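Peptidase M42 (Thaumarchaeota archaeon SCGC AB-539-E09, PDB 5DS0) probably removes amino-terminal residues from peptides as a dodecameric, metal-dependent TET aminopeptidase of the M42 family, with two cobalt ions bound at its active site. Local coordinates at residues 229-235 with 309-315; 272-278 with 354-358. One frame throughout, in Å; residues are numbered along the deposited sequence.

Contact 1. Residues 229-235 with 309-315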
# COMPACT_ATOMS: atom_id res chain seq x y z
N ASP C 229 26.81 -1.13 49.63
CA ASP C 229 27.85 -2.16 49.38
C ASP C 229 27.32 -3.54 49.77
O ASP C 229 27.86 -4.20 50.66
CB ASP C 229 29.17 -1.82 50.13
CG ASP C 229 30.36 -2.73 49.73
OD1 ASP C 229 30.28 -3.43 48.70
OD2 ASP C 229 31.37 -2.74 50.48
N PRO C 230 26.26 -3.99 49.10
CA PRO C 230 25.61 -5.24 49.49
C PRO C 230 26.36 -6.48 49.05
O PRO C 230 27.03 -6.47 48.00
CB PRO C 230 24.27 -5.15 48.76
CG PRO C 230 24.58 -4.40 47.51
CD PRO C 230 25.62 -3.39 47.91
N ASP C 231 26.22 -7.55 49.82
CA ASP C 231 26.80 -8.86 49.49
C ASP C 231 25.81 -9.77 48.75
O ASP C 231 26.22 -10.71 48.05
CB ASP C 231 27.31 -9.53 50.76
CG ASP C 231 28.44 -8.76 51.41
OD1 ASP C 231 29.52 -8.68 50.80
OD2 ASP C 231 28.23 -8.21 52.52
N VAL C 232 24.52 -9.52 48.94
CA VAL C 232 23.47 -10.22 48.22
C VAL C 232 22.24 -9.31 48.16
O VAL C 232 22.00 -8.53 49.09
CB VAL C 232 23.12 -11.56 48.90
CG1 VAL C 232 22.79 -11.35 50.36
CG2 VAL C 232 21.96 -12.26 48.21
N ALA C 233 21.46 -9.42 47.09
CA ALA C 233 20.30 -8.55 46.92
C ALA C 233 19.02 -9.29 46.57
O ALA C 233 19.01 -10.16 45.70
CB ALA C 233 20.61 -7.52 45.86
N LEU C 234 17.93 -8.90 47.23
CA LEU C 234 16.60 -9.39 46.90
C LEU C 234 15.77 -8.22 46.43
O LEU C 234 15.40 -7.36 47.21
CB LEU C 234 15.92 -9.99 48.12
CG LEU C 234 16.67 -11.08 48.87
CD1 LEU C 234 15.84 -11.51 50.07
CD2 LEU C 234 16.99 -12.26 47.97
N VAL C 235 15.52 -8.14 45.13
CA VAL C 235 14.72 -7.06 44.60
C VAL C 235 13.28 -7.51 44.51
O VAL C 235 12.98 -8.58 44.01
CB VAL C 235 15.23 -6.64 43.23
CG1 VAL C 235 14.27 -5.66 42.59
CG2 VAL C 235 16.60 -6.01 43.38
N ARG C 309 30.15 -2.34 42.14
CA ARG C 309 31.54 -2.68 42.44
C ARG C 309 31.99 -3.93 41.67
O ARG C 309 32.10 -3.88 40.44
CB ARG C 309 31.75 -2.77 43.97
CG ARG C 309 31.89 -1.42 44.65
CD ARG C 309 32.02 -1.50 46.17
NE ARG C 309 31.62 -0.24 46.82
CZ ARG C 309 30.37 0.15 47.07
NH1 ARG C 309 29.33 -0.61 46.74
NH2 ARG C 309 30.15 1.31 47.66
N ALA C 310 32.24 -5.04 42.38
CA ALA C 310 32.74 -6.28 41.78
C ALA C 310 31.60 -7.24 41.43
O ALA C 310 31.83 -8.35 40.95
CB ALA C 310 33.72 -6.95 42.73
N GLY C 311 30.38 -6.80 41.67
CA GLY C 311 29.21 -7.61 41.41
C GLY C 311 28.53 -7.95 42.71
O GLY C 311 29.13 -7.89 43.79
N CYS C 312 27.27 -8.32 42.61
CA CYS C 312 26.49 -8.69 43.77
C CYS C 312 25.45 -9.69 43.34
O CYS C 312 24.61 -9.38 42.50
CB CYS C 312 25.81 -7.44 44.35
SG CYS C 312 24.62 -7.81 45.65
N PRO C 313 25.49 -10.91 43.89
CA PRO C 313 24.46 -11.89 43.52
C PRO C 313 23.07 -11.38 43.88
O PRO C 313 22.84 -10.92 45.00
CB PRO C 313 24.81 -13.13 44.36
CG PRO C 313 26.16 -12.88 44.91
CD PRO C 313 26.34 -11.40 44.97
N SER C 314 22.16 -11.44 42.92
CA SER C 314 20.83 -10.88 43.12
C SER C 314 19.77 -11.72 42.46
O SER C 314 20.06 -12.50 41.55
CB SER C 314 20.75 -9.47 42.53
OG SER C 314 21.88 -8.70 42.92
N VAL C 315 18.55 -11.54 42.93
CA VAL C 315 17.42 -12.26 42.39
C VAL C 315 16.20 -11.37 42.52
O VAL C 315 16.10 -10.59 43.45
CB VAL C 315 17.26 -13.61 43.13
CG1 VAL C 315 16.44 -13.48 44.40
CG2 VAL C 315 16.67 -14.65 42.21
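Two neighbouring parallel strands in the mixed sheet of the M42 catalytic domain begin here, 232-240 beside 314-322. Ahead of the strand, Arg309 reaches toward Asp229, where a helix has just ended. Arg309 NH1 lies 3.6 Å from Asp229 OD1, a salt bridge of charge alone, because the oxygen sits well out of the guanidinium plane; the stronger tie is from NH2 to the carbonyl oxygen of His226. At Gly311, phi is positive and a side chain would collide with the preceding carbonyl. Cys312 then turns its compact, apolar sulfur into the gap between the two segments, SG lying 3.9 Å from Pro230 CG and 4.0 Å from Ala233 CB. Pro313 has no amide hydrogen to give, but its carbonyl starts the ladder: Ala233 N donates to Pro313 O at 2.9 Å. Ser314 pairs with Ala233, whose small methyl suits the face packed against Ile305; the serine hydroxyl is satisfied locally, Ser314 OG donating to Cys312 O at 2.8 Å. Val315 meets Leu234 on the opposite face, CG1 to CD2 3.8 Å. Its backbone serves both neighbours of Leu234: Val315 N donates to Ala233 O at 3.1 Å, and Val315 O accepts from Val235 N at 3.0 Å.

Contact 2. Residues 272-278 with 354-358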
# COMPACT_ATOMS: atom_id res chain seq x y z
N ASN C 272 22.05 -14.79 39.56
CA ASN C 272 23.01 -15.75 40.10
C ASN C 272 22.31 -17.08 40.29
O ASN C 272 21.25 -17.15 40.90
CB ASN C 272 23.56 -15.25 41.43
CG ASN C 272 24.43 -16.29 42.14
OD1 ASN C 272 23.93 -17.14 42.89
ND2 ASN C 272 25.73 -16.18 41.97
N GLN C 273 22.90 -18.14 39.74
CA GLN C 273 22.21 -19.42 39.69
C GLN C 273 22.12 -20.14 41.05
O GLN C 273 21.05 -20.62 41.41
CB GLN C 273 22.81 -20.31 38.61
CG GLN C 273 22.52 -19.80 37.20
CD GLN C 273 21.03 -19.78 36.89
OE1 GLN C 273 20.39 -20.83 36.81
NE2 GLN C 273 20.47 -18.59 36.70
N PRO C 274 23.24 -20.21 41.80
CA PRO C 274 23.14 -20.72 43.18
C PRO C 274 22.07 -20.03 44.03
O PRO C 274 21.36 -20.70 44.77
CB PRO C 274 24.53 -20.42 43.74
CG PRO C 274 25.43 -20.53 42.55
CD PRO C 274 24.64 -20.05 41.38
N LEU C 275 21.98 -18.70 43.93
CA LEU C 275 20.99 -17.94 44.69
C LEU C 275 19.58 -18.27 44.22
O LEU C 275 18.67 -18.38 45.04
CB LEU C 275 21.24 -16.44 44.56
CG LEU C 275 20.19 -15.51 45.21
CD1 LEU C 275 19.97 -15.82 46.68
CD2 LEU C 275 20.60 -14.05 45.05
N LYS C 276 19.40 -18.44 42.91
CA LYS C 276 18.11 -18.84 42.38
C LYS C 276 17.68 -20.18 42.98
O LYS C 276 16.55 -20.32 43.44
CB LYS C 276 18.14 -18.95 40.85
CG LYS C 276 16.80 -19.32 40.23
CD LYS C 276 16.93 -19.70 38.76
CE LYS C 276 17.36 -21.15 38.57
NZ LYS C 276 17.51 -21.46 37.11
N GLU C 277 18.58 -21.15 42.97
CA GLU C 277 18.28 -22.48 43.48
C GLU C 277 17.95 -22.40 44.97
O GLU C 277 17.06 -23.10 45.46
CB GLU C 277 19.44 -23.46 43.21
CG GLU C 277 19.74 -23.73 41.74
CD GLU C 277 18.52 -24.15 40.89
OE1 GLU C 277 17.52 -24.73 41.42
OE2 GLU C 277 18.54 -23.90 39.65
N PHE C 278 18.68 -21.55 45.68
CA PHE C 278 18.48 -21.34 47.09
C PHE C 278 17.06 -20.88 47.40
O PHE C 278 16.38 -21.45 48.26
CB PHE C 278 19.50 -20.31 47.59
CG PHE C 278 19.30 -19.86 49.01
CD1 PHE C 278 19.75 -20.65 50.07
CD2 PHE C 278 18.70 -18.64 49.30
CE1 PHE C 278 19.59 -20.24 51.38
CE2 PHE C 278 18.54 -18.22 50.61
CZ PHE C 278 18.98 -19.02 51.66
N THR C 354 26.74 -19.33 53.46
CA THR C 354 25.81 -19.55 52.35
C THR C 354 26.02 -18.54 51.23
O THR C 354 26.04 -18.90 50.05
CB THR C 354 24.34 -19.46 52.81
OG1 THR C 354 24.10 -20.40 53.86
CG2 THR C 354 23.39 -19.78 51.68
N VAL C 355 26.19 -17.27 51.60
CA VAL C 355 26.36 -16.19 50.65
C VAL C 355 27.68 -16.25 49.90
O VAL C 355 27.73 -15.99 48.69
CB VAL C 355 26.23 -14.82 51.36
CG1 VAL C 355 26.56 -13.67 50.41
CG2 VAL C 355 24.82 -14.65 51.91
N GLU C 356 28.77 -16.60 50.58
CA GLU C 356 30.04 -16.79 49.89
C GLU C 356 29.97 -17.99 48.94
O GLU C 356 30.63 -17.99 47.90
CB GLU C 356 31.20 -16.94 50.89
CG GLU C 356 31.50 -15.65 51.63
CD GLU C 356 32.63 -15.77 52.65
OE1 GLU C 356 32.75 -16.84 53.31
OE2 GLU C 356 33.38 -14.78 52.81
N GLY C 357 29.15 -18.98 49.29
CA GLY C 357 28.92 -20.15 48.43
C GLY C 357 28.20 -19.87 47.12
O GLY C 357 28.15 -20.72 46.24
N PHE C 358 27.61 -18.68 46.98
CA PHE C 358 26.92 -18.29 45.74
C PHE C 358 27.89 -17.83 44.65
O PHE C 358 27.54 -17.81 43.48
CB PHE C 358 25.95 -17.14 46.01
CG PHE C 358 24.80 -17.50 46.91
CD1 PHE C 358 24.33 -18.80 47.00
CD2 PHE C 358 24.16 -16.50 47.63
CE1 PHE C 358 23.26 -19.11 47.81
CE2 PHE C 358 23.09 -16.80 48.45
CZ PHE C 358 22.64 -18.10 48.54
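Helix 273-285 starts within 272-278, while 354-358 carries the last part of a short helix and the residues leading to the C-terminus; the backbones come nearest at Pro274 and Phe358, with CA atoms 5.2 Å apart. Asn272 uses both ends of its amide: OD1 accepts from Leu275 N at 2.7 Å, capping the helix, and ND2 donates to Phe358 O at 2.9 Å, almost linearly. Pro274 suits the first turn, where its missing amide hydrogen costs no helical bond, and its CB packs 3.6 Å from Phe358 CD1. Leu275 CB lies over the face of the large, flat Phe358 ring, 4.2 Å from its centroid, in a CH-pi contact; the edge of Phe358 meets the face of Phe278, ring centroids 5.5 Å apart. Thr354 CG2 lies 3.8 Å from Phe278 CE1, while the Thr354 hydroxyl hydrogen-bonds to Asp351. Arg24 of the second subunit also binds Phe358 O. Here an N-cap asparagine and an edge-to-face phenylalanine pair fasten the C-terminal tail to a helix beside a subunit interface.

The centres of contacts 1 and 2 lie 11 Å apart, on the same side of the chain's centre. Their segments alternate along the sequence, 229-235, 272-278, 309-315, 354-358, so the chain passes from sheet to helix, back to the sheet and out to the C-terminal tail. Helix 273-285 lies against the sheet: Leu275 CD2 is 3.6 Å from Ser314 C, and Pro313 CB is 3.8 Å from Asn272 CB. Helix 352-356 joins in through Val355 CG1, 3.8 Å from Asp231 O. Sheet, helix and C-terminal residues thus pack against one another, and both contacts touch the second subunit. Strand 232-240 leads from this region to the metal site, where Glu237 is a cobalt ligand.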